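Local coordinates for protein FucU (Bifidobacterium longum subsp. infantis, PDB 3MVK), which probably interconverts the alpha and beta anomers of L-fucose, and may also convert the pyranose form of D-ribose to the furanose, at residues A42-G53 against A122-E130. Numbering follows the deposited sequence.
Sequences AIVVRMDGHGGG and AYCVIASGE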
loop_
_atom_site.group_PDB
_atom_site.type_symbol
_atom_site.label_atom_id
_atom_site.label_comp_id
_atom_site.label_asym_id
_atom_site.label_seq_id
_atom_site.Cartn_x
_atom_site.Cartn_y
_atom_site.Cartn_z
ATOM N N ALA G 42 2.647 7.040 -15.472
ATOM C CA ALA G 42 2.373 8.454 -15.381
ATOM C C ALA G 42 1.134 8.659 -14.522
ATOM O O ALA G 42 0.531 7.707 -14.027
ATOM C CB ALA G 42 2.169 9.056 -16.782
ATOM N N ILE G 43 0.755 9.910 -14.364
ATOM C CA ILE G 43 -0.503 10.244 -13.733
ATOM C C ILE G 43 -1.584 10.358 -14.819
ATOM O O ILE G 43 -1.473 11.195 -15.721
ATOM C CB ILE G 43 -0.370 11.561 -12.967
ATOM C CG1 ILE G 43 0.692 11.430 -11.855
ATOM C CG2 ILE G 43 -1.723 12.040 -12.417
ATOM C CD1 ILE G 43 1.287 12.774 -11.387
ATOM N N VAL G 44 -2.617 9.517 -14.752
ATOM C CA VAL G 44 -3.688 9.647 -15.744
ATOM C C VAL G 44 -4.907 10.338 -15.132
ATOM O O VAL G 44 -5.440 9.871 -14.108
ATOM C CB VAL G 44 -4.095 8.265 -16.331
ATOM C CG1 VAL G 44 -5.231 8.421 -17.375
ATOM C CG2 VAL G 44 -2.878 7.563 -16.947
ATOM N N VAL G 45 -5.342 11.444 -15.720
ATOM C CA VAL G 45 -6.533 12.131 -15.236
ATOM C C VAL G 45 -7.646 11.937 -16.244
ATOM O O VAL G 45 -7.460 12.242 -17.410
ATOM C CB VAL G 45 -6.242 13.648 -15.030
ATOM C CG1 VAL G 45 -7.532 14.396 -14.587
ATOM C CG2 VAL G 45 -5.100 13.852 -14.010
ATOM N N ARG G 46 -8.791 11.413 -15.807
ATOM C CA ARG G 46 -9.929 11.208 -16.718
ATOM C C ARG G 46 -10.644 12.517 -16.964
ATOM O O ARG G 46 -10.942 13.267 -16.013
ATOM C CB ARG G 46 -10.957 10.217 -16.165
ATOM C CG ARG G 46 -10.430 8.830 -15.786
ATOM C CD ARG G 46 -9.652 8.148 -16.898
ATOM N NE ARG G 46 -10.459 7.995 -18.112
ATOM C CZ ARG G 46 -10.129 7.195 -19.114
ATOM N NH1 ARG G 46 -9.034 6.450 -19.028
ATOM N NH2 ARG G 46 -10.898 7.137 -20.202
HETATM N N MSE G 47 -10.929 12.771 -18.240
HETATM C CA MSE G 47 -11.748 13.916 -18.657
HETATM C C MSE G 47 -12.686 13.501 -19.778
HETATM O O MSE G 47 -12.773 14.168 -20.806
HETATM C CB MSE G 47 -10.837 15.041 -19.108
HETATM C CG MSE G 47 -9.862 15.344 -18.033
HETATM SE SE MSE G 47 -10.708 16.590 -16.878
HETATM C CE MSE G 47 -9.494 17.781 -17.845
ATOM N N ASP G 48 -13.374 12.384 -19.547
ATOM C CA ASP G 48 -14.110 11.674 -20.596
ATOM C C ASP G 48 -15.221 12.494 -21.207
ATOM O O ASP G 48 -15.562 12.293 -22.370
ATOM C CB ASP G 48 -14.660 10.345 -20.074
ATOM C CG ASP G 48 -13.554 9.343 -19.766
ATOM O OD1 ASP G 48 -12.847 9.525 -18.760
ATOM O OD2 ASP G 48 -13.396 8.380 -20.534
ATOM N N GLY G 49 -15.781 13.419 -20.437
ATOM C CA GLY G 49 -16.869 14.225 -20.979
ATOM C C GLY G 49 -16.451 15.465 -21.747
ATOM O O GLY G 49 -17.313 16.256 -22.125
ATOM N N HIS G 50 -15.144 15.646 -21.980
ATOM C CA HIS G 50 -14.629 16.890 -22.575
ATOM C C HIS G 50 -13.862 16.665 -23.863
ATOM O O HIS G 50 -13.199 15.637 -24.038
ATOM C CB HIS G 50 -13.745 17.671 -21.591
ATOM C CG HIS G 50 -14.438 18.012 -20.309
ATOM N ND1 HIS G 50 -15.496 18.894 -20.242
ATOM C CD2 HIS G 50 -14.226 17.583 -19.039
ATOM C CE1 HIS G 50 -15.910 18.991 -18.988
ATOM N NE2 HIS G 50 -15.154 18.208 -18.238
ATOM N N GLY G 51 -13.979 17.629 -24.763
ATOM C CA GLY G 51 -13.262 17.570 -26.026
ATOM C C GLY G 51 -11.836 18.082 -25.925
ATOM O O GLY G 51 -11.440 18.675 -24.917
ATOM N N GLY G 52 -11.052 17.855 -26.981
ATOM C CA GLY G 52 -9.637 18.291 -27.000
ATOM C C GLY G 52 -9.468 19.801 -26.949
ATOM O O GLY G 52 -8.609 20.326 -26.221
ATOM N N GLY G 53 -10.294 20.518 -27.709
ATOM C CA GLY G 53 -10.214 21.997 -27.737
ATOM C C GLY G 53 -10.539 22.628 -26.400
ATOM O O GLY G 53 -9.830 23.512 -25.945
ATOM N N ALA G 122 5.555 10.981 -20.712
ATOM C CA ALA G 122 4.841 12.141 -20.200
ATOM C C ALA G 122 4.650 12.049 -18.686
ATOM O O ALA G 122 4.541 10.955 -18.133
ATOM C CB ALA G 122 3.488 12.285 -20.880
ATOM N N TYR G 123 4.614 13.202 -18.037
ATOM C CA TYR G 123 4.337 13.261 -16.597
ATOM C C TYR G 123 2.865 12.933 -16.327
ATOM O O TYR G 123 2.534 12.303 -15.324
ATOM C CB TYR G 123 4.691 14.643 -16.058
ATOM C CG TYR G 123 4.547 14.746 -14.557
ATOM C CD1 TYR G 123 5.425 14.070 -13.708
ATOM C CD2 TYR G 123 3.519 15.500 -13.993
ATOM C CE1 TYR G 123 5.286 14.166 -12.318
ATOM C CE2 TYR G 123 3.368 15.615 -12.597
ATOM C CZ TYR G 123 4.257 14.935 -11.779
ATOM O OH TYR G 123 4.140 14.999 -10.411
ATOM N N CYS G 124 1.986 13.370 -17.235
ATOM C CA CYS G 124 0.565 13.201 -17.049
ATOM C C CYS G 124 -0.098 12.963 -18.409
ATOM O O CYS G 124 0.265 13.601 -19.388
ATOM C CB CYS G 124 0.007 14.471 -16.425
ATOM S SG CYS G 124 -1.804 14.596 -16.330
ATOM N N VAL G 125 -1.052 12.038 -18.446
ATOM C CA VAL G 125 -1.889 11.809 -19.649
ATOM C C VAL G 125 -3.315 12.156 -19.238
ATOM O O VAL G 125 -3.837 11.643 -18.247
ATOM C CB VAL G 125 -1.814 10.331 -20.117
ATOM C CG1 VAL G 125 -2.728 10.091 -21.328
ATOM C CG2 VAL G 125 -0.377 9.949 -20.450
ATOM N N ILE G 126 -3.921 13.073 -19.973
ATOM C CA ILE G 126 -5.304 13.476 -19.741
ATOM C C ILE G 126 -6.181 12.732 -20.732
ATOM O O ILE G 126 -6.062 12.948 -21.936
ATOM C CB ILE G 126 -5.455 14.978 -19.971
ATOM C CG1 ILE G 126 -4.582 15.755 -18.983
ATOM C CG2 ILE G 126 -6.930 15.415 -19.855
ATOM C CD1 ILE G 126 -4.410 17.225 -19.390
ATOM N N ALA G 127 -7.068 11.876 -20.220
ATOM C CA ALA G 127 -7.897 11.024 -21.093
ATOM C C ALA G 127 -9.173 11.781 -21.448
ATOM O O ALA G 127 -10.138 11.773 -20.670
ATOM C CB ALA G 127 -8.223 9.707 -20.394
ATOM N N SER G 128 -9.169 12.455 -22.595
ATOM C CA SER G 128 -10.372 13.200 -23.014
ATOM C C SER G 128 -11.381 12.269 -23.634
ATOM O O SER G 128 -11.139 11.066 -23.807
ATOM C CB SER G 128 -10.052 14.310 -24.031
ATOM O OG SER G 128 -9.901 13.798 -25.350
ATOM N N GLY G 129 -12.531 12.844 -23.968
ATOM C CA GLY G 129 -13.523 12.123 -24.754
ATOM C C GLY G 129 -13.589 12.558 -26.198
ATOM O O GLY G 129 -14.580 12.279 -26.867
ATOM N N GLU G 130 -12.532 13.212 -26.677
ATOM C CA GLU G 130 -12.501 13.768 -28.024
ATOM C C GLU G 130 -12.772 12.690 -29.076
ATOM O O GLU G 130 -12.038 11.703 -29.174
ATOM C CB GLU G 130 -11.162 14.476 -28.289
ATOM C CG GLU G 130 -11.063 15.064 -29.718
ATOM C CD GLU G 130 -12.231 15.989 -30.037
ATOM O OE1 GLU G 130 -12.480 16.928 -29.239
ATOM O OE2 GLU G 130 -12.910 15.761 -31.069
HETATM O O HOH W 1 -12.324 8.648 -23.379
HETATM O O HOH W 2 -12.530 19.713 -29.501
#
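The methyl of Ala-127 sits centrally over one face of the Arg-46 guanidinium, 3.4 Å from CB to CZ, while the carboxylate of Asp-48 lies at its edge in plane. Bends at chi2 (-53°) and chi3 (-58°) fold the arginine back across the neighbouring strand, and NE and NH2 then grip Asp-48 OD1 and OD2 side-on, both bonds nearly straight and both on the syn side. NH1 turns to Glu-36, so the cation bridges two acids; an alanine here would probably leave both carboxylates without their charged mate and uncover one side of the Ala-127 methyl. At the other end, Ile-43 CD1 reaches the Tyr-123 ring obliquely, 3.7 Å from CZ. Between these points strands 43-47 and 124-128 run parallel, outermost and second in the mixed sheet of the RbsD/FucU fold. Backbone bonds alternate between them from Ile-43 N onward, ending with Met-47 N to Ala-127 O. On the face bearing Ile-43 and Val-45, Met-47, a selenomethionine, presses CG tightly on Ile-126 CG2 (3.5 Å), with helices 11-19 and 52-60 packed over that face. Beyond the strands a type I turn runs from Met-47 to His-50, and Gly-129 N donates to His-50 O; the His-50 ring stacks on His-50 of a second subunit. Glu-130 OE1 takes Gly-52 N at 2.8 Å on its anti lone pair, at the start of helix 52-60, and a water links the same oxygen to Gly-53 N.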